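Local coordinates for protein putative cyclohexadienyl dehydrogenase and ADH prephenate dehydrogenase (Rhizobium meliloti, PDB 4WJI) that probably catalyses the NAD(P)-dependent oxidative decarboxylation of prephenate to 4-hydroxyphenylpyruvate in tyrosine biosynthesis, and here binds NADP and tyrosine, at residues F4-L9 with E63-V68; S17-D22 with G138-R143; V80-A85 with A109-K114; D115-P120 with G152-A157; I194-V199 with R226-D231. One frame throughout, in Å; residues are numbered along the deposited sequence. Where two conformers were deposited one is given.

Contact 1: F4-L9 with E63-V68; sequences FQTIAL and EGADLV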
# COMPACT_ATOMS: atom_id res chain seq x y z
N PHE A 4 23.15 -21.31 -20.29
CA PHE A 4 22.43 -21.71 -21.49
C PHE A 4 23.16 -21.11 -22.67
O PHE A 4 23.54 -19.95 -22.64
CB PHE A 4 21.01 -21.15 -21.48
CG PHE A 4 20.16 -21.71 -20.36
CD1 PHE A 4 19.53 -22.92 -20.50
CD2 PHE A 4 20.10 -21.07 -19.14
CE1 PHE A 4 18.80 -23.47 -19.45
CE2 PHE A 4 19.38 -21.60 -18.08
CZ PHE A 4 18.74 -22.83 -18.23
N GLN A 5 23.30 -21.86 -23.77
CA GLN A 5 23.98 -21.28 -24.93
C GLN A 5 23.12 -20.20 -25.55
O GLN A 5 23.64 -19.14 -25.88
CB GLN A 5 24.33 -22.38 -25.92
CG GLN A 5 25.06 -21.84 -27.18
CD GLN A 5 26.41 -21.23 -26.82
OE1 GLN A 5 27.21 -21.85 -26.15
NE2 GLN A 5 26.65 -20.04 -27.26
N THR A 6 21.81 -20.42 -25.68
CA THR A 6 20.93 -19.43 -26.28
C THR A 6 19.64 -19.35 -25.44
O THR A 6 19.01 -20.39 -25.15
CB THR A 6 20.53 -19.85 -27.66
OG1 THR A 6 21.71 -20.04 -28.46
CG2 THR A 6 19.67 -18.76 -28.29
N ILE A 7 19.29 -18.14 -25.03
CA ILE A 7 18.05 -17.85 -24.32
C ILE A 7 17.22 -16.94 -25.19
O ILE A 7 17.70 -15.88 -25.58
CB ILE A 7 18.28 -17.21 -22.95
CG1 ILE A 7 19.17 -18.10 -22.06
CG2 ILE A 7 16.93 -16.91 -22.29
CD1 ILE A 7 19.44 -17.49 -20.73
N ALA A 8 15.98 -17.38 -25.49
CA ALA A 8 15.04 -16.56 -26.26
C ALA A 8 14.00 -15.98 -25.30
O ALA A 8 13.37 -16.72 -24.51
CB ALA A 8 14.31 -17.41 -27.27
N LEU A 9 13.85 -14.65 -25.35
CA LEU A 9 12.90 -13.93 -24.50
C LEU A 9 11.76 -13.51 -25.37
O LEU A 9 11.94 -12.69 -26.27
CB LEU A 9 13.56 -12.71 -23.88
CG LEU A 9 14.79 -13.06 -23.01
CD1 LEU A 9 15.42 -11.78 -22.48
CD2 LEU A 9 14.44 -14.02 -21.86
N GLU A 63 14.33 -20.69 -32.68
CA GLU A 63 15.10 -21.67 -33.45
C GLU A 63 16.48 -21.90 -32.78
O GLU A 63 17.23 -20.96 -32.57
CB GLU A 63 15.15 -21.26 -34.91
CG GLU A 63 13.74 -21.41 -35.53
CD GLU A 63 13.60 -21.04 -37.00
OE1 GLU A 63 14.58 -20.55 -37.63
OE2 GLU A 63 12.47 -21.23 -37.51
N GLY A 64 16.73 -23.11 -32.31
CA GLY A 64 17.98 -23.42 -31.61
C GLY A 64 18.13 -22.96 -30.19
O GLY A 64 19.19 -23.09 -29.59
N ALA A 65 17.07 -22.41 -29.61
CA ALA A 65 17.13 -21.89 -28.24
C ALA A 65 17.06 -23.00 -27.19
O ALA A 65 16.23 -23.91 -27.29
CB ALA A 65 16.05 -20.86 -28.00
N ASP A 66 17.93 -22.92 -26.21
CA ASP A 66 17.98 -23.89 -25.12
C ASP A 66 16.95 -23.57 -24.05
O ASP A 66 16.39 -24.49 -23.43
CB ASP A 66 19.38 -23.89 -24.49
CG ASP A 66 20.46 -24.19 -25.50
OD1 ASP A 66 20.54 -25.38 -25.96
OD2 ASP A 66 21.14 -23.21 -25.93
N LEU A 67 16.70 -22.27 -23.81
CA LEU A 67 15.70 -21.81 -22.84
C LEU A 67 14.85 -20.73 -23.56
O LEU A 67 15.40 -19.85 -24.22
CB LEU A 67 16.36 -21.19 -21.61
CG LEU A 67 15.38 -20.62 -20.58
CD1 LEU A 67 14.53 -21.71 -19.98
CD2 LEU A 67 16.18 -19.90 -19.52
N VAL A 68 13.52 -20.87 -23.46
CA VAL A 68 12.57 -19.91 -23.99
C VAL A 68 11.74 -19.41 -22.83
O VAL A 68 11.13 -20.21 -22.10
CB VAL A 68 11.63 -20.58 -25.01
CG1 VAL A 68 10.60 -19.61 -25.54
CG2 VAL A 68 12.45 -21.18 -26.15
O HOH W 1 21.86 -22.78 -28.51

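Contact 2: S17-D22 with G138-R143; sequences SSIARD and GLFRGR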
# COMPACT_ATOMS: atom_id res chain seq x y z
N SER A 17 12.31 -7.75 -19.66
CA SER A 17 13.49 -6.88 -19.74
C SER A 17 14.36 -6.90 -18.48
O SER A 17 15.57 -6.60 -18.54
CB SER A 17 13.13 -5.43 -20.10
OG SER A 17 12.58 -4.74 -19.01
N SER A 18 13.74 -7.17 -17.33
CA SER A 18 14.49 -7.33 -16.10
C SER A 18 15.32 -8.62 -16.16
O SER A 18 16.50 -8.66 -15.77
CB SER A 18 13.56 -7.27 -14.87
OG SER A 18 13.01 -5.96 -14.75
N ILE A 19 14.70 -9.67 -16.70
CA ILE A 19 15.43 -10.94 -16.92
C ILE A 19 16.57 -10.71 -17.91
O ILE A 19 17.70 -11.12 -17.67
CB ILE A 19 14.47 -12.03 -17.40
CG1 ILE A 19 13.46 -12.37 -16.28
CG2 ILE A 19 15.23 -13.23 -17.87
CD1 ILE A 19 12.38 -13.31 -16.71
N ALA A 20 16.30 -10.00 -18.99
CA ALA A 20 17.37 -9.70 -19.95
C ALA A 20 18.57 -8.99 -19.31
O ALA A 20 19.71 -9.36 -19.55
CB ALA A 20 16.84 -8.89 -21.12
N ARG A 21 18.30 -7.99 -18.47
CA ARG A 21 19.36 -7.23 -17.84
C ARG A 21 20.15 -8.11 -16.87
O ARG A 21 21.38 -8.00 -16.82
CB ARG A 21 18.79 -5.99 -17.15
CG ARG A 21 18.37 -4.88 -18.11
CD ARG A 21 17.74 -3.73 -17.37
NE ARG A 21 17.32 -2.59 -18.19
CZ ARG A 21 16.12 -2.42 -18.72
NH1 ARG A 21 15.22 -3.40 -18.69
NH2 ARG A 21 15.79 -1.28 -19.33
N ASP A 22 19.47 -8.97 -16.13
CA ASP A 22 20.17 -9.88 -15.22
C ASP A 22 21.03 -10.92 -15.96
O ASP A 22 22.15 -11.24 -15.51
CB ASP A 22 19.19 -10.63 -14.33
CG ASP A 22 18.62 -9.80 -13.26
OD1 ASP A 22 19.25 -8.77 -12.84
OD2 ASP A 22 17.51 -10.20 -12.77
N GLY A 138 18.40 -6.65 -10.86
CA GLY A 138 18.26 -6.82 -9.42
C GLY A 138 16.82 -6.90 -8.94
O GLY A 138 16.60 -7.02 -7.75
N LEU A 139 15.84 -6.93 -9.87
CA LEU A 139 14.43 -7.02 -9.45
C LEU A 139 14.13 -8.27 -8.63
O LEU A 139 13.25 -8.25 -7.77
CB LEU A 139 13.52 -6.95 -10.67
CG LEU A 139 12.01 -7.13 -10.45
CD1 LEU A 139 11.41 -6.05 -9.61
CD2 LEU A 139 11.27 -7.20 -11.78
N PHE A 140 14.82 -9.37 -8.93
CA PHE A 140 14.52 -10.66 -8.34
C PHE A 140 15.33 -10.97 -7.10
O PHE A 140 15.14 -12.02 -6.50
CB PHE A 140 14.65 -11.74 -9.41
CG PHE A 140 13.92 -11.38 -10.65
CD1 PHE A 140 12.52 -11.41 -10.68
CD2 PHE A 140 14.58 -11.03 -11.81
CE1 PHE A 140 11.83 -11.05 -11.84
CE2 PHE A 140 13.89 -10.65 -12.95
CZ PHE A 140 12.53 -10.69 -12.98
N ARG A 141 16.25 -10.08 -6.71
CA ARG A 141 17.16 -10.37 -5.57
C ARG A 141 16.36 -10.39 -4.29
O ARG A 141 15.66 -9.44 -3.97
CB ARG A 141 18.21 -9.26 -5.49
CG ARG A 141 19.23 -9.25 -6.62
CD ARG A 141 20.33 -8.17 -6.47
N GLY A 142 16.51 -11.45 -3.51
CA GLY A 142 15.82 -11.61 -2.26
C GLY A 142 14.34 -11.88 -2.34
O GLY A 142 13.64 -11.77 -1.31
N ARG A 143 13.84 -12.17 -3.54
CA ARG A 143 12.45 -12.49 -3.77
C ARG A 143 12.31 -14.01 -3.94
O ARG A 143 13.28 -14.72 -4.17
CB ARG A 143 12.02 -11.81 -5.06
CG ARG A 143 12.13 -10.31 -5.05
CD ARG A 143 10.91 -9.65 -4.52
NE ARG A 143 10.87 -9.61 -3.09
CZ ARG A 143 11.39 -8.62 -2.34
NH1 ARG A 143 11.32 -8.67 -1.03
NH2 ARG A 143 12.09 -7.67 -2.87
O HOH W 2 17.50 -9.96 -10.09
O HOH W 3 16.16 -8.00 -12.66

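Contact 3: V80-A85 with A109-K114; sequences VAAEIA and APHLPK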
# COMPACT_ATOMS: atom_id res chain seq x y z
N VAL A 80 1.11 -17.76 -28.11
CA VAL A 80 2.57 -17.91 -28.20
C VAL A 80 2.98 -19.37 -28.37
O VAL A 80 3.82 -19.69 -29.22
CB VAL A 80 3.29 -17.30 -26.96
CG1 VAL A 80 4.75 -17.65 -26.99
CG2 VAL A 80 3.12 -15.79 -26.92
N ALA A 81 2.42 -20.26 -27.57
CA ALA A 81 2.76 -21.68 -27.62
C ALA A 81 2.43 -22.21 -29.04
O ALA A 81 3.22 -22.95 -29.60
CB ALA A 81 1.98 -22.45 -26.55
N ALA A 82 1.29 -21.84 -29.60
CA ALA A 82 0.92 -22.32 -30.90
C ALA A 82 1.92 -21.85 -31.96
O ALA A 82 2.24 -22.59 -32.88
CB ALA A 82 -0.48 -21.86 -31.23
N GLU A 83 2.40 -20.60 -31.85
CA GLU A 83 3.30 -20.05 -32.89
C GLU A 83 4.68 -20.69 -32.81
O GLU A 83 5.33 -20.94 -33.82
CB GLU A 83 3.44 -18.53 -32.72
CG GLU A 83 4.25 -17.82 -33.81
CD GLU A 83 3.60 -17.89 -35.21
OE1 GLU A 83 2.44 -18.37 -35.35
OE2 GLU A 83 4.25 -17.46 -36.21
N ILE A 84 5.14 -21.00 -31.60
CA ILE A 84 6.54 -21.50 -31.47
C ILE A 84 6.69 -23.03 -31.56
O ILE A 84 7.77 -23.54 -31.76
CB ILE A 84 7.19 -21.00 -30.15
CG1 ILE A 84 6.54 -21.61 -28.87
CG2 ILE A 84 7.21 -19.49 -30.12
CD1 ILE A 84 7.20 -21.21 -27.56
N ALA A 85 5.58 -23.76 -31.41
CA ALA A 85 5.65 -25.19 -31.16
C ALA A 85 6.52 -25.94 -32.17
O ALA A 85 7.34 -26.78 -31.78
CB ALA A 85 4.25 -25.78 -31.16
N ALA A 109 0.24 -26.28 -22.90
CA ALA A 109 0.68 -27.66 -23.03
C ALA A 109 0.11 -28.41 -24.24
O ALA A 109 0.85 -29.19 -24.87
CB ALA A 109 0.40 -28.43 -21.73
N PRO A 110 -1.15 -28.16 -24.64
CA PRO A 110 -1.64 -28.90 -25.80
C PRO A 110 -0.90 -28.63 -27.10
O PRO A 110 -0.97 -29.43 -28.04
CB PRO A 110 -3.10 -28.43 -25.93
CG PRO A 110 -3.46 -28.01 -24.57
CD PRO A 110 -2.23 -27.39 -24.01
N HIS A 111 -0.19 -27.52 -27.17
CA HIS A 111 0.55 -27.15 -28.38
C HIS A 111 1.98 -27.63 -28.36
O HIS A 111 2.57 -27.80 -29.41
CB HIS A 111 0.59 -25.64 -28.55
CG HIS A 111 -0.74 -25.03 -28.75
ND1 HIS A 111 -1.47 -25.21 -29.89
CD2 HIS A 111 -1.49 -24.25 -27.93
CE1 HIS A 111 -2.61 -24.55 -29.78
NE2 HIS A 111 -2.64 -23.96 -28.60
N LEU A 112 2.55 -27.81 -27.17
CA LEU A 112 3.97 -28.04 -27.09
C LEU A 112 4.29 -29.52 -27.38
O LEU A 112 3.57 -30.44 -26.91
CB LEU A 112 4.50 -27.64 -25.71
CG LEU A 112 4.43 -26.16 -25.34
CD1 LEU A 112 4.88 -25.97 -23.90
CD2 LEU A 112 5.22 -25.24 -26.29
N PRO A 113 5.34 -29.77 -28.15
CA PRO A 113 5.68 -31.18 -28.48
C PRO A 113 6.23 -32.01 -27.28
O PRO A 113 6.72 -31.44 -26.32
CB PRO A 113 6.73 -31.06 -29.56
CG PRO A 113 7.28 -29.67 -29.48
CD PRO A 113 6.26 -28.80 -28.76
N LYS A 114 6.17 -33.34 -27.39
CA LYS A 114 6.64 -34.27 -26.34
C LYS A 114 8.13 -34.12 -26.06
O LYS A 114 8.60 -34.49 -24.98
CB LYS A 114 6.40 -35.74 -26.76

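Contact 4: D115-P120 with G152-A157; sequences DVHFVP and GTDEEA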
# COMPACT_ATOMS: atom_id res chain seq x y z
N ASP A 115 8.89 -33.64 -27.05
CA ASP A 115 10.35 -33.54 -26.91
C ASP A 115 10.86 -32.28 -26.25
O ASP A 115 12.08 -32.10 -26.14
CB ASP A 115 11.08 -33.78 -28.25
CG ASP A 115 10.74 -32.72 -29.35
OD1 ASP A 115 9.74 -32.00 -29.22
OD2 ASP A 115 11.48 -32.61 -30.36
N VAL A 116 9.97 -31.40 -25.83
CA VAL A 116 10.43 -30.21 -25.10
C VAL A 116 9.99 -30.29 -23.66
O VAL A 116 9.06 -31.03 -23.33
CB VAL A 116 9.98 -28.90 -25.72
CG1 VAL A 116 10.38 -28.81 -27.18
CG2 VAL A 116 8.54 -28.61 -25.52
N HIS A 117 10.70 -29.57 -22.79
CA HIS A 117 10.40 -29.57 -21.36
C HIS A 117 9.69 -28.29 -20.94
O HIS A 117 10.23 -27.19 -21.03
CB HIS A 117 11.69 -29.68 -20.54
CG HIS A 117 12.60 -30.77 -20.98
ND1 HIS A 117 12.23 -32.09 -20.95
CD2 HIS A 117 13.85 -30.73 -21.50
CE1 HIS A 117 13.22 -32.83 -21.41
NE2 HIS A 117 14.23 -32.03 -21.75
N PHE A 118 8.50 -28.42 -20.42
CA PHE A 118 7.66 -27.26 -20.05
C PHE A 118 7.71 -27.11 -18.54
O PHE A 118 7.14 -27.97 -17.82
CB PHE A 118 6.22 -27.53 -20.54
CG PHE A 118 5.24 -26.44 -20.26
CD1 PHE A 118 5.61 -25.09 -20.31
CD2 PHE A 118 3.93 -26.75 -20.01
CE1 PHE A 118 4.68 -24.07 -20.07
CE2 PHE A 118 2.99 -25.74 -19.80
CZ PHE A 118 3.37 -24.40 -19.81
N VAL A 119 8.33 -26.03 -18.06
CA VAL A 119 8.49 -25.79 -16.62
C VAL A 119 7.97 -24.41 -16.29
O VAL A 119 8.69 -23.44 -16.42
CB VAL A 119 9.97 -25.88 -16.16
CG1 VAL A 119 10.01 -25.82 -14.63
CG2 VAL A 119 10.62 -27.16 -16.70
N PRO A 120 6.70 -24.31 -15.94
CA PRO A 120 6.08 -23.02 -15.68
C PRO A 120 6.66 -22.35 -14.44
O PRO A 120 7.00 -23.01 -13.51
CB PRO A 120 4.60 -23.37 -15.45
CG PRO A 120 4.41 -24.71 -16.07
CD PRO A 120 5.73 -25.41 -15.84
N GLY A 152 5.67 -35.72 -13.97
CA GLY A 152 6.45 -36.37 -15.01
C GLY A 152 7.38 -35.43 -15.78
O GLY A 152 8.05 -35.86 -16.68
N THR A 153 7.44 -34.17 -15.39
CA THR A 153 8.41 -33.25 -16.01
C THR A 153 9.84 -33.71 -15.69
O THR A 153 10.13 -34.14 -14.58
CB THR A 153 8.18 -31.80 -15.53
OG1 THR A 153 6.82 -31.42 -15.74
CG2 THR A 153 9.09 -30.86 -16.30
N ASP A 154 10.71 -33.62 -16.69
CA ASP A 154 12.15 -33.92 -16.61
C ASP A 154 12.80 -33.21 -15.43
O ASP A 154 12.78 -31.98 -15.35
CB ASP A 154 12.82 -33.51 -17.95
CG ASP A 154 14.31 -33.87 -18.02
OD1 ASP A 154 15.08 -33.39 -17.20
OD2 ASP A 154 14.73 -34.65 -18.91
N GLU A 155 13.40 -33.95 -14.51
CA GLU A 155 13.89 -33.35 -13.26
C GLU A 155 15.14 -32.55 -13.50
O GLU A 155 15.43 -31.60 -12.75
CB GLU A 155 14.05 -34.39 -12.11
CG GLU A 155 12.71 -34.91 -11.55
CD GLU A 155 11.83 -33.89 -10.80
OE1 GLU A 155 12.36 -32.95 -10.16
OE2 GLU A 155 10.58 -34.06 -10.82
N GLU A 156 15.87 -32.87 -14.57
CA GLU A 156 17.05 -32.08 -14.90
C GLU A 156 16.64 -30.71 -15.44
O GLU A 156 17.27 -29.71 -15.08
CB GLU A 156 17.98 -32.80 -15.86
CG GLU A 156 19.41 -32.23 -15.86
CD GLU A 156 19.75 -31.46 -17.11
OE1 GLU A 156 18.95 -31.48 -18.07
OE2 GLU A 156 20.85 -30.85 -17.14
N ALA A 157 15.60 -30.65 -16.24
CA ALA A 157 15.06 -29.38 -16.72
C ALA A 157 14.61 -28.50 -15.53
O ALA A 157 14.92 -27.30 -15.47
CB ALA A 157 13.91 -29.62 -17.72
O HOH W 4 9.63 -32.89 -19.58
O HOH W 5 5.83 -30.35 -18.22

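Contact 5: I194-V199 with R226-D231; sequences IAYNIV and RLAASD. With TYR (tyrosine), chain C.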
# COMPACT_ATOMS: atom_id res chain seq x y z
N ILE A 194 -9.04 -5.21 -4.81
CA ILE A 194 -9.53 -4.32 -3.79
C ILE A 194 -8.96 -2.91 -3.96
O ILE A 194 -9.68 -1.93 -3.75
CB ILE A 194 -9.22 -4.92 -2.38
CG1 ILE A 194 -9.97 -6.24 -2.14
CG2 ILE A 194 -9.61 -3.99 -1.29
CD1 ILE A 194 -11.45 -6.24 -2.36
N ALA A 195 -7.67 -2.80 -4.33
CA ALA A 195 -7.09 -1.49 -4.61
C ALA A 195 -7.80 -0.81 -5.79
O ALA A 195 -8.15 0.36 -5.71
CB ALA A 195 -5.61 -1.60 -4.89
N TYR A 196 -8.02 -1.54 -6.88
CA TYR A 196 -8.77 -0.95 -8.02
C TYR A 196 -10.15 -0.48 -7.54
O TYR A 196 -10.64 0.59 -7.96
CB TYR A 196 -8.94 -1.97 -9.14
CG TYR A 196 -7.71 -2.14 -10.02
CD1 TYR A 196 -7.25 -1.09 -10.80
CD2 TYR A 196 -7.06 -3.40 -10.15
CE1 TYR A 196 -6.15 -1.24 -11.63
CE2 TYR A 196 -5.98 -3.55 -11.00
CZ TYR A 196 -5.53 -2.49 -11.75
OH TYR A 196 -4.46 -2.69 -12.63
N ASN A 197 -10.78 -1.28 -6.68
CA ASN A 197 -12.13 -0.96 -6.27
C ASN A 197 -12.17 0.30 -5.42
O ASN A 197 -13.02 1.18 -5.65
CB ASN A 197 -12.80 -2.10 -5.52
CG ASN A 197 -14.30 -1.88 -5.43
OD1 ASN A 197 -14.99 -1.89 -6.47
ND2 ASN A 197 -14.80 -1.67 -4.24
N ILE A 198 -11.25 0.44 -4.46
CA ILE A 198 -11.30 1.64 -3.63
C ILE A 198 -10.95 2.90 -4.42
O ILE A 198 -11.55 3.94 -4.18
CB ILE A 198 -10.54 1.47 -2.34
CG1 ILE A 198 -10.94 2.59 -1.36
CG2 ILE A 198 -9.09 1.45 -2.57
CD1 ILE A 198 -10.43 2.36 0.03
N VAL A 199 -10.00 2.81 -5.36
CA VAL A 199 -9.70 3.98 -6.14
C VAL A 199 -10.87 4.36 -7.05
O VAL A 199 -11.20 5.55 -7.17
CB VAL A 199 -8.40 3.77 -6.93
CG1 VAL A 199 -8.13 4.98 -7.81
CG2 VAL A 199 -7.24 3.54 -5.99
N ARG A 226 -0.99 3.13 -5.99
CA ARG A 226 0.19 2.55 -6.65
C ARG A 226 -0.23 1.23 -7.35
O ARG A 226 0.07 1.02 -8.52
CB ARG A 226 1.34 2.31 -5.68
CG ARG A 226 2.63 1.97 -6.44
CD ARG A 226 3.74 1.56 -5.48
NE ARG A 226 3.47 0.28 -4.83
CZ ARG A 226 3.64 -0.92 -5.40
NH1 ARG A 226 4.13 -1.01 -6.63
NH2 ARG A 226 3.27 -2.01 -4.74
N LEU A 227 -0.90 0.36 -6.63
CA LEU A 227 -1.31 -0.92 -7.23
C LEU A 227 -2.29 -0.67 -8.37
O LEU A 227 -2.23 -1.35 -9.42
CB LEU A 227 -1.90 -1.84 -6.17
CG LEU A 227 -0.88 -2.25 -5.11
CD1 LEU A 227 -1.57 -3.03 -4.01
CD2 LEU A 227 0.26 -3.03 -5.74
N ALA A 228 -3.20 0.26 -8.17
CA ALA A 228 -4.24 0.57 -9.20
C ALA A 228 -3.71 1.38 -10.39
O ALA A 228 -4.49 1.81 -11.25
CB ALA A 228 -5.42 1.26 -8.55
N ALA A 229 -2.40 1.59 -10.43
CA ALA A 229 -1.74 2.15 -11.61
C ALA A 229 -1.07 1.13 -12.54
O ALA A 229 -0.44 1.52 -13.56
CB ALA A 229 -0.71 3.17 -11.19
N SER A 230 -1.21 -0.13 -12.17
CA SER A 230 -0.61 -1.22 -12.90
C SER A 230 -1.26 -1.36 -14.30
O SER A 230 -2.19 -0.64 -14.65
CB SER A 230 -0.76 -2.51 -12.08
OG SER A 230 -0.09 -2.42 -10.83
N ASP A 231 -0.71 -2.26 -15.10
CA ASP A 231 -1.17 -2.40 -16.45
C ASP A 231 -2.57 -3.04 -16.53
O ASP A 231 -2.79 -4.14 -16.00
CB ASP A 231 -0.19 -3.22 -17.27
CG ASP A 231 -0.62 -3.34 -18.70
OD1 ASP A 231 -0.57 -2.31 -19.45
OD2 ASP A 231 -1.06 -4.44 -19.09
N TYR C . 3.45 -5.50 -9.44
CA TYR C . 3.29 -5.76 -7.99
C TYR C . 3.80 -4.58 -7.20
O TYR C . 4.21 -3.61 -7.83
CB TYR C . 4.02 -7.04 -7.57
CG TYR C . 3.57 -8.30 -8.30
CD1 TYR C . 2.36 -8.38 -8.99
CD2 TYR C . 4.37 -9.42 -8.28
CE1 TYR C . 1.98 -9.54 -9.65
CE2 TYR C . 4.01 -10.59 -8.89
CZ TYR C . 2.83 -10.66 -9.60
OH TYR C . 2.48 -11.80 -10.27
OXT TYR C . 3.79 -4.65 -5.95
O HOH W 6 -4.60 -0.77 -14.34

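Contact 1: F4-L9 with E63-V68
Thr6 to Ala8 pairs with Leu67 and Val68 as neighbouring parallel strands of the Rossmann-type sheet. Ala8 N donates to Leu67 O at 2.8 Å. Thr6 O is gripped twice, by Leu67 N and by Asp66 N. The Asp66 side chain crosses Thr6 at about a right angle. Its OD2 takes Thr6 N on the anti lone pair at 2.9 Å, while OD1 forms a salt bridge with Lys89. Phe4 has CG anti to its carbonyl carbon (chi1 -65°), which puts CG beside the backbone N. Leu67 CB lies over one face of the Phe4 ring, offset toward the rim, 4.0 Å from the centroid in a CH-pi contact. Leu67 CD2 meets CE2 of the same ring. An alanine in place of Phe4 would probably leave Leu67 CB and CD2 without this aromatic cover and open a gap beside Asp66 CB. Ile7 and Leu67 lie side by side and point the same way, with Ile7 CG2 4.1 Å from Leu67 CD2. Ala8, on the face of the sheet it shares with Val68, has its CB 3.9 Å from Ala65 CB. At the edge, one water accepts from Thr6 OG1 at 2.7 Å and donates to Gly64 O and Asp66 OD2.

Contact 2: S17-D22 with G138-R143
Asp22 and Phe140 cross obliquely, with carboxylate and ring planes 70° apart. Asp22 OD2 sits in the plane of the ring at its edge, 3.2 Å from Phe140 CD2. The other oxygen, OD1, accepts from Gly138 N at 3.0 Å through its syn lone pair. Two waters each donate to Asp22 OD2; one accepts from Leu139 N, the other from Phe140 N. The carboxylate thus gathers three successive amides at the start of the type I turn from Gly138 to Arg141. An alanine in place of Asp22 would probably leave Gly138 N and the two waters without this acceptor and set the turn free to shift. Ile19 crosses Phe140 at about a right angle, its CG1 3.8 Å from Phe140 CE2. Leu139 CB stands over the centre of one face of the ring, 4.2 Å above its plane. Leu139 CD2 also reaches across to Ser18 OG at 3.7 Å, while that hydroxyl is hydrogen-bonded to Leu14 O and Phe136 N. Trp165 meets Phe140 edge-to-face. The arrangement holds the 138-143 loop against helix 14-26, the helix that starts in what is probably the glycine-rich dinucleotide-binding turn of the Rossmann fold.

Contact 3: V80-A85 with A109-K114
Ala81, Ala82 and Ala85, on one side of the end of helix 77-84, meet His111, Leu112 and Pro113. These three belong to the loop that leads from helix 102-108 to strand 117-123. The contact joins the helix end to this loop near the surface of the Rossmann-type nucleotide-binding domain. His111 comes first and touches all three alanines. Its CG is anti to the carbonyl carbon (chi1 -63°), beside the backbone N. Ala82 CB lies over the centre of one ring face, 3.8 Å from the centroid and 13° off the ring normal. This is a CH-pi contact. Ala81 CB reaches the CB of His111 at 4.0 Å. The backbone of His111 takes part too, since its O lies 3.2 Å from Ala85 CB. Leu112 follows and turns the end of its side chain back toward the helix, where CD2 meets Ala81 CB at 4.3 Å. Leu112 also packs on Leu88. Pro113 closes the row. Its CG is 3.7 Å from Ala85 O, and its CD faces Ala85 CB at 4.3 Å. A bound magnesium ion lies about 4 Å from the Pro113 side chain. No direct hydrogen bond joins the two segments. Their hold therefore rests on van der Waals packing and the CH-pi contact, with small alanines allowing the backbones to come within 5.2 Å at Ala85 CA and Leu112 CA.

Contact 4: D115-P120 with G152-A157
The start of helix 155-167, with its N-cap, packs on strand 117-123 of the Rossmann-type sheet. His117 and Asp154 carry the polar side of the contact. Asp154 has CG anti to its backbone N (chi1 -176°), and its OD1 accepts from Ala157 N at 2.9 Å as the N-cap. A weak bond from Glu156 N reaches the same oxygen. Ala157 N approaches on the anti side, 34° out of the carboxylate plane. Asp154 OD2 lies instead against the His117 ring, 3.4 Å from His117 CE1. The carboxylate carbon of Asp154 lies over one ring face, and the two planes are 56° apart. Asp154 CB is 3.4 Å from His117 ND1. A water sits in the ring plane at the edge, 3.0 Å from His117 ND1, and accepts from Asp154 N. The cap residue is thus engaged both through its carboxylate and through its own amide. Ala157 CB packs against His117 CB at 3.6 Å. Farther along, Val119 CG2 meets Thr153 CG2 at 4.0 Å and also packs on Ala157 CB. A second water donates to both Phe118 O and Thr153 OG1, and this hydroxyl is also bonded to Pro150 O. Helix 155-167 packs on the sheet here: Ala157 also touches Ile93 of strand 93-96, Val119 touches Leu161 farther along the helix, and Phe118 packs on helix 102-108.

Contact 5: I194-V199 with R226-D231
Ala228 CB fits tightly between Tyr196 and Val199 of helix 177-203. It lies 3.7 Å from Tyr196 CD1 and 3.9 Å from Val199 CG2. Next to it, Ala195 CB meets Leu227 CB at 3.9 Å. Tyr196 CG is anti to the carbonyl carbon (chi1 -79°), and the ring runs out beside the chain at Ala228. There Tyr196 CE1 comes within 3.5 Å of Ala228 O. This packing sits in the helical dimerization domain, where the second subunit closes in: its Phe276 stacks on Tyr196, and its Thr279 is hydrogen-bonded to Ala228 O. Toward the phenol end the contact is looser. Tyr196 OH donates to a water, and the hydroxyl stays 3.7 Å from Ser230 CB. Ser230 closes the turn on its own segment, with OG and N both donating to Leu227 O from the same face of its plane. The Arg226 guanidinium lies in the tyrosine pocket. It meets the bound carboxylate edge-on, with the ligand C in plane. Arg226 NH1 donates to ligand O at 2.9 Å and NH2 to OXT at 3.0 Å, both nearly straight. Glu128 of the same chain and Asp223 of the second subunit form salt bridges with the same guanidinium.

How the contacts relate
Contacts 1 to 4 belong to the nucleotide-binding domain, and contact 5 to the dimerization domain. Contact 1 touches contact 2 through Leu9 CD1 and Ala20 CB, 3.5 Å apart, and contact 3 through Val68 and Ile84. Contact 3 in turn meets contact 4, where Leu112 CD1 is 3.7 Å from Phe118 CG. Contacts 1 and 4 reach the same sheet, about 6 Å apart at nearest atoms. Contact 5 lies apart: its centre is about 36 Å from that of contact 1 and about 24 Å from that of contact 2. Contacts 2 and 5 approach the ligands. The Phe140 side chain is about 6 Å from NADP, and that of Asp231 about 4 Å.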